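Local coordinates for protein alpha-fucosidase (Bifidobacterium bifidum, PDB 2EAB) that probably releases alpha-1,2-linked L-fucose from glycans by hydrolysis, the deposited chain being the catalytic part of a longer, calcium-binding bifidobacterial enzyme, at residues A[108-121]-A[561-574]. Sequence-based numbering, arbitrary orientation.
Sequences LNKQLANGAETVNP and GVAYSPEQGPLGTD
Val-562 touches Leu-112 of helix 108-113 and Val-119 and Pro-121 of the following loop. Its CB lies 3.8 Å from Leu-112 CD1. CG1, held between the backbone N and the carbonyl carbon (chi1 65°), lies beside Asn-109 OD1 at 3.7 Å and Leu-108 CB at 4.3 Å, while CG2, the branch anti to the backbone N, meets Val-119 CG2 at 3.5 Å and Pro-121 CB at 3.7 Å. The backbone N of Val-562 is taken up by Asn-109 OD1 in a bond of 2.8 Å, nearly straight at the hydrogen (162°), with the donor tilted 25° from the carbonyl plane. A leucine in place of Asn-109 would probably leave this buried N-H without its acceptor and press an apolar branch against Gly-561. Farther along, Val-119 N donates to Gly-572 O at 2.9 Å, and the same oxygen receives a CA-H...O contact from Thr-118. Two waters add indirect links, one between Glu-117 O and Asp-574 N, the other between Val-119 O and Gly-572 N. Asp-574, whose carboxylate also bonds Thr-559, His-548 and Gly-551, lies against Leu-112 CB. The contact joins the C-terminal turns of helix 103-113 and the loop after it, in the family 65-type N-terminal region, to the hairpin of strands 558-565 and 572-574 in the catalytic region, with Phe-499 of helix 499-502 touching Pro-121 and His-548 of strand 548-549 touching Asn-109.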
loop_
_atom_site.group_PDB
_atom_site.type_symbol
_atom_site.label_atom_id
_atom_site.label_comp_id
_atom_site.label_asym_id
_atom_site.label_seq_id
_atom_site.Cartn_x
_atom_site.Cartn_y
_atom_site.Cartn_z
ATOM N N LEU A 108 20.220 -3.740 27.362
ATOM C CA LEU A 108 19.796 -5.005 26.766
ATOM C C LEU A 108 20.819 -5.472 25.744
ATOM O O LEU A 108 21.189 -6.647 25.713
ATOM C CB LEU A 108 18.421 -4.863 26.114
ATOM C CG LEU A 108 17.259 -4.764 27.101
ATOM C CD1 LEU A 108 16.036 -4.173 26.433
ATOM C CD2 LEU A 108 16.932 -6.119 27.726
ATOM N N ASN A 109 21.285 -4.542 24.915
ATOM C CA ASN A 109 22.313 -4.862 23.937
ATOM C C ASN A 109 23.614 -5.320 24.584
ATOM O O ASN A 109 24.277 -6.220 24.064
ATOM C CB ASN A 109 22.553 -3.681 23.004
ATOM C CG ASN A 109 21.432 -3.498 22.006
ATOM O OD1 ASN A 109 20.515 -4.312 21.922
ATOM N ND2 ASN A 109 21.502 -2.416 21.241
ATOM N N LYS A 110 23.957 -4.723 25.725
ATOM C CA LYS A 110 25.143 -5.132 26.483
ATOM C C LYS A 110 25.009 -6.575 26.964
ATOM O O LYS A 110 25.963 -7.348 26.881
ATOM C CB LYS A 110 25.407 -4.193 27.665
ATOM C CG LYS A 110 26.692 -4.496 28.427
ATOM C CD LYS A 110 26.966 -3.456 29.500
ATOM C CE LYS A 110 28.198 -3.814 30.320
ATOM N NZ LYS A 110 27.961 -4.979 31.227
ATOM N N GLN A 111 23.828 -6.941 27.460
ATOM C CA GLN A 111 23.580 -8.321 27.875
ATOM C C GLN A 111 23.823 -9.293 26.721
ATOM O O GLN A 111 24.471 -10.330 26.896
ATOM C CB GLN A 111 22.166 -8.484 28.435
ATOM C CG GLN A 111 21.973 -7.793 29.775
ATOM C CD GLN A 111 20.583 -7.984 30.364
ATOM O OE1 GLN A 111 19.574 -7.860 29.671
ATOM N NE2 GLN A 111 20.529 -8.253 31.664
ATOM N N LEU A 112 23.304 -8.950 25.543
ATOM C CA LEU A 112 23.519 -9.753 24.340
ATOM C C LEU A 112 24.988 -9.789 23.918
ATOM O O LEU A 112 25.522 -10.858 23.619
ATOM C CB LEU A 112 22.642 -9.244 23.197
ATOM C CG LEU A 112 21.135 -9.376 23.430
ATOM C CD1 LEU A 112 20.357 -8.465 22.495
ATOM C CD2 LEU A 112 20.677 -10.815 23.273
ATOM N N ALA A 113 25.642 -8.630 23.918
ATOM C CA ALA A 113 27.060 -8.552 23.553
ATOM C C ALA A 113 27.940 -9.380 24.493
ATOM O O ALA A 113 28.969 -9.922 24.071
ATOM C CB ALA A 113 27.525 -7.113 23.519
ATOM N N ASN A 114 27.519 -9.489 25.751
ATOM C CA ASN A 114 28.233 -10.288 26.750
ATOM C C ASN A 114 27.957 -11.793 26.661
ATOM O O ASN A 114 28.506 -12.576 27.441
ATOM C CB ASN A 114 27.947 -9.765 28.161
ATOM C CG ASN A 114 28.637 -8.439 28.446
ATOM O OD1 ASN A 114 29.594 -8.056 27.766
ATOM N ND2 ASN A 114 28.155 -7.732 29.461
ATOM N N GLY A 115 27.106 -12.196 25.721
ATOM C CA GLY A 115 26.927 -13.611 25.414
ATOM C C GLY A 115 25.550 -14.205 25.632
ATOM O O GLY A 115 25.351 -15.393 25.379
ATOM N N ALA A 116 24.596 -13.405 26.103
ATOM C CA ALA A 116 23.224 -13.888 26.233
ATOM C C ALA A 116 22.640 -14.217 24.857
ATOM O O ALA A 116 22.843 -13.469 23.892
ATOM C CB ALA A 116 22.356 -12.869 26.953
ATOM N N GLU A 117 21.938 -15.345 24.771
ATOM C CA GLU A 117 21.251 -15.746 23.545
ATOM C C GLU A 117 19.918 -15.026 23.425
ATOM O O GLU A 117 19.431 -14.772 22.319
ATOM C CB GLU A 117 21.002 -17.255 23.533
ATOM C CG GLU A 117 22.250 -18.116 23.369
ATOM C CD GLU A 117 21.920 -19.579 23.113
ATOM O OE1 GLU A 117 20.915 -20.077 23.663
ATOM O OE2 GLU A 117 22.669 -20.234 22.362
ATOM N N THR A 118 19.313 -14.740 24.573
ATOM C CA THR A 118 18.052 -14.010 24.629
ATOM C C THR A 118 18.064 -13.065 25.819
ATOM O O THR A 118 18.803 -13.277 26.786
ATOM C CB THR A 118 16.820 -14.945 24.758
ATOM O OG1 THR A 118 16.804 -15.560 26.052
ATOM C CG2 THR A 118 16.806 -16.020 23.677
ATOM N N VAL A 119 17.250 -12.017 25.725
ATOM C CA VAL A 119 17.022 -11.084 26.821
ATOM C C VAL A 119 15.526 -10.799 26.917
ATOM O O VAL A 119 14.752 -11.225 26.056
ATOM C CB VAL A 119 17.809 -9.756 26.637
ATOM C CG1 VAL A 119 19.314 -9.994 26.734
ATOM C CG2 VAL A 119 17.447 -9.076 25.324
ATOM N N ASN A 120 15.117 -10.097 27.969
ATOM C CA ASN A 120 13.731 -9.661 28.092
ATOM C C ASN A 120 13.616 -8.180 27.751
ATOM O O ASN A 120 13.928 -7.327 28.579
ATOM C CB ASN A 120 13.182 -9.927 29.495
ATOM C CG ASN A 120 11.741 -9.477 29.651
ATOM O OD1 ASN A 120 11.111 -9.010 28.695
ATOM N ND2 ASN A 120 11.207 -9.615 30.855
ATOM N N PRO A 121 13.156 -7.870 26.526
ATOM C CA PRO A 121 13.054 -6.483 26.101
ATOM C C PRO A 121 11.703 -5.850 26.435
ATOM O O PRO A 121 11.354 -4.824 25.850
ATOM C CB PRO A 121 13.227 -6.599 24.591
ATOM C CG PRO A 121 12.556 -7.889 24.261
ATOM C CD PRO A 121 12.730 -8.795 25.460
ATOM N N GLY A 561 21.172 -5.447 17.429
ATOM C CA GLY A 561 20.905 -5.614 18.855
ATOM C C GLY A 561 19.565 -6.276 19.100
ATOM O O GLY A 561 19.066 -7.026 18.253
ATOM N N VAL A 562 18.969 -5.993 20.254
ATOM C CA VAL A 562 17.768 -6.712 20.666
ATOM C C VAL A 562 16.662 -6.624 19.608
ATOM O O VAL A 562 16.314 -5.535 19.138
ATOM C CB VAL A 562 17.313 -6.313 22.088
ATOM C CG1 VAL A 562 16.883 -4.867 22.150
ATOM C CG2 VAL A 562 16.222 -7.240 22.578
ATOM N N ALA A 563 16.143 -7.782 19.222
ATOM C CA ALA A 563 15.171 -7.845 18.136
ATOM C C ALA A 563 14.258 -9.045 18.246
ATOM O O ALA A 563 14.654 -10.103 18.754
ATOM C CB ALA A 563 15.883 -7.856 16.788
ATOM N N TYR A 564 13.040 -8.862 17.738
ATOM C CA TYR A 564 12.039 -9.908 17.613
ATOM C C TYR A 564 11.807 -10.175 16.138
ATOM O O TYR A 564 11.767 -9.240 15.334
ATOM C CB TYR A 564 10.737 -9.438 18.259
ATOM C CG TYR A 564 9.620 -10.454 18.295
ATOM C CD1 TYR A 564 9.832 -11.736 18.800
ATOM C CD2 TYR A 564 8.341 -10.125 17.853
ATOM C CE1 TYR A 564 8.804 -12.667 18.847
ATOM C CE2 TYR A 564 7.302 -11.048 17.905
ATOM C CZ TYR A 564 7.543 -12.317 18.401
ATOM O OH TYR A 564 6.516 -13.229 18.453
ATOM N N SER A 565 11.670 -11.445 15.777
ATOM C CA SER A 565 11.300 -11.797 14.416
ATOM C C SER A 565 9.798 -12.063 14.403
ATOM O O SER A 565 9.363 -13.114 14.873
ATOM C CB SER A 565 12.061 -13.039 13.957
ATOM O OG SER A 565 11.951 -13.192 12.551
ATOM N N PRO A 566 8.987 -11.107 13.900
ATOM C CA PRO A 566 7.540 -11.334 13.969
ATOM C C PRO A 566 7.125 -12.614 13.229
ATOM O O PRO A 566 7.618 -12.854 12.128
ATOM C CB PRO A 566 6.962 -10.087 13.283
ATOM C CG PRO A 566 8.006 -9.038 13.488
ATOM C CD PRO A 566 9.300 -9.790 13.312
ATOM N N GLU A 567 6.267 -13.463 13.805
ATOM C CA GLU A 567 5.746 -13.400 15.173
ATOM C C GLU A 567 6.008 -14.754 15.837
ATOM O O GLU A 567 5.082 -15.395 16.354
ATOM C CB GLU A 567 4.233 -13.158 15.164
ATOM C CG GLU A 567 3.775 -11.754 14.842
ATOM C CD GLU A 567 2.264 -11.587 14.996
ATOM O OE1 GLU A 567 1.705 -10.647 14.386
ATOM O OE2 GLU A 567 1.629 -12.398 15.716
ATOM N N GLN A 568 7.256 -15.207 15.796
ATOM C CA GLN A 568 7.624 -16.469 16.438
ATOM C C GLN A 568 9.019 -16.376 17.039
ATOM O O GLN A 568 9.723 -15.392 16.823
ATOM C CB GLN A 568 7.509 -17.650 15.462
ATOM C CG GLN A 568 8.525 -17.619 14.331
ATOM C CD GLN A 568 8.575 -18.905 13.520
ATOM O OE1 GLN A 568 7.886 -19.884 13.814
ATOM N NE2 GLN A 568 9.402 -18.906 12.481
ATOM N N GLY A 569 9.401 -17.399 17.798
ATOM C CA GLY A 569 10.700 -17.440 18.446
ATOM C C GLY A 569 10.767 -16.561 19.682
ATOM O O GLY A 569 9.743 -16.043 20.145
ATOM N N PRO A 570 11.978 -16.397 20.242
ATOM C CA PRO A 570 12.176 -15.574 21.437
ATOM C C PRO A 570 11.939 -14.092 21.178
ATOM O O PRO A 570 12.177 -13.599 20.070
ATOM C CB PRO A 570 13.655 -15.792 21.780
ATOM C CG PRO A 570 14.069 -17.003 21.032
ATOM C CD PRO A 570 13.235 -17.018 19.794
ATOM N N LEU A 571 11.505 -13.391 22.222
ATOM C CA LEU A 571 11.183 -11.970 22.146
ATOM C C LEU A 571 12.375 -11.075 21.799
ATOM O O LEU A 571 12.226 -10.081 21.085
ATOM C CB LEU A 571 10.591 -11.528 23.485
ATOM C CG LEU A 571 9.274 -10.752 23.542
ATOM C CD1 LEU A 571 8.247 -11.307 22.560
ATOM C CD2 LEU A 571 8.733 -10.805 24.958
ATOM N N GLY A 572 13.553 -11.423 22.309
ATOM C CA GLY A 572 14.725 -10.575 22.159
ATOM C C GLY A 572 15.983 -11.381 21.945
ATOM O O GLY A 572 16.533 -11.949 22.887
ATOM N N THR A 573 16.422 -11.445 20.694
ATOM C CA THR A 573 17.675 -12.106 20.336
ATOM C C THR A 573 18.700 -11.062 19.892
ATOM O O THR A 573 18.384 -9.870 19.785
ATOM C CB THR A 573 17.477 -13.159 19.223
ATOM O OG1 THR A 573 17.070 -12.513 18.009
ATOM C CG2 THR A 573 16.418 -14.176 19.620
ATOM N N ASP A 574 19.927 -11.515 19.641
ATOM C CA ASP A 574 20.996 -10.624 19.215
ATOM C C ASP A 574 20.891 -10.401 17.708
ATOM O O ASP A 574 21.545 -11.073 16.904
ATOM C CB ASP A 574 22.353 -11.203 19.618
ATOM C CG ASP A 574 23.474 -10.188 19.544
ATOM O OD1 ASP A 574 23.301 -9.115 18.924
ATOM O OD2 ASP A 574 24.544 -10.467 20.126
HETATM O O HOH W 1 24.900 -12.762 21.615
HETATM O O HOH W 2 20.662 -14.285 20.018
HETATM O O HOH W 3 13.763 -13.308 24.538
#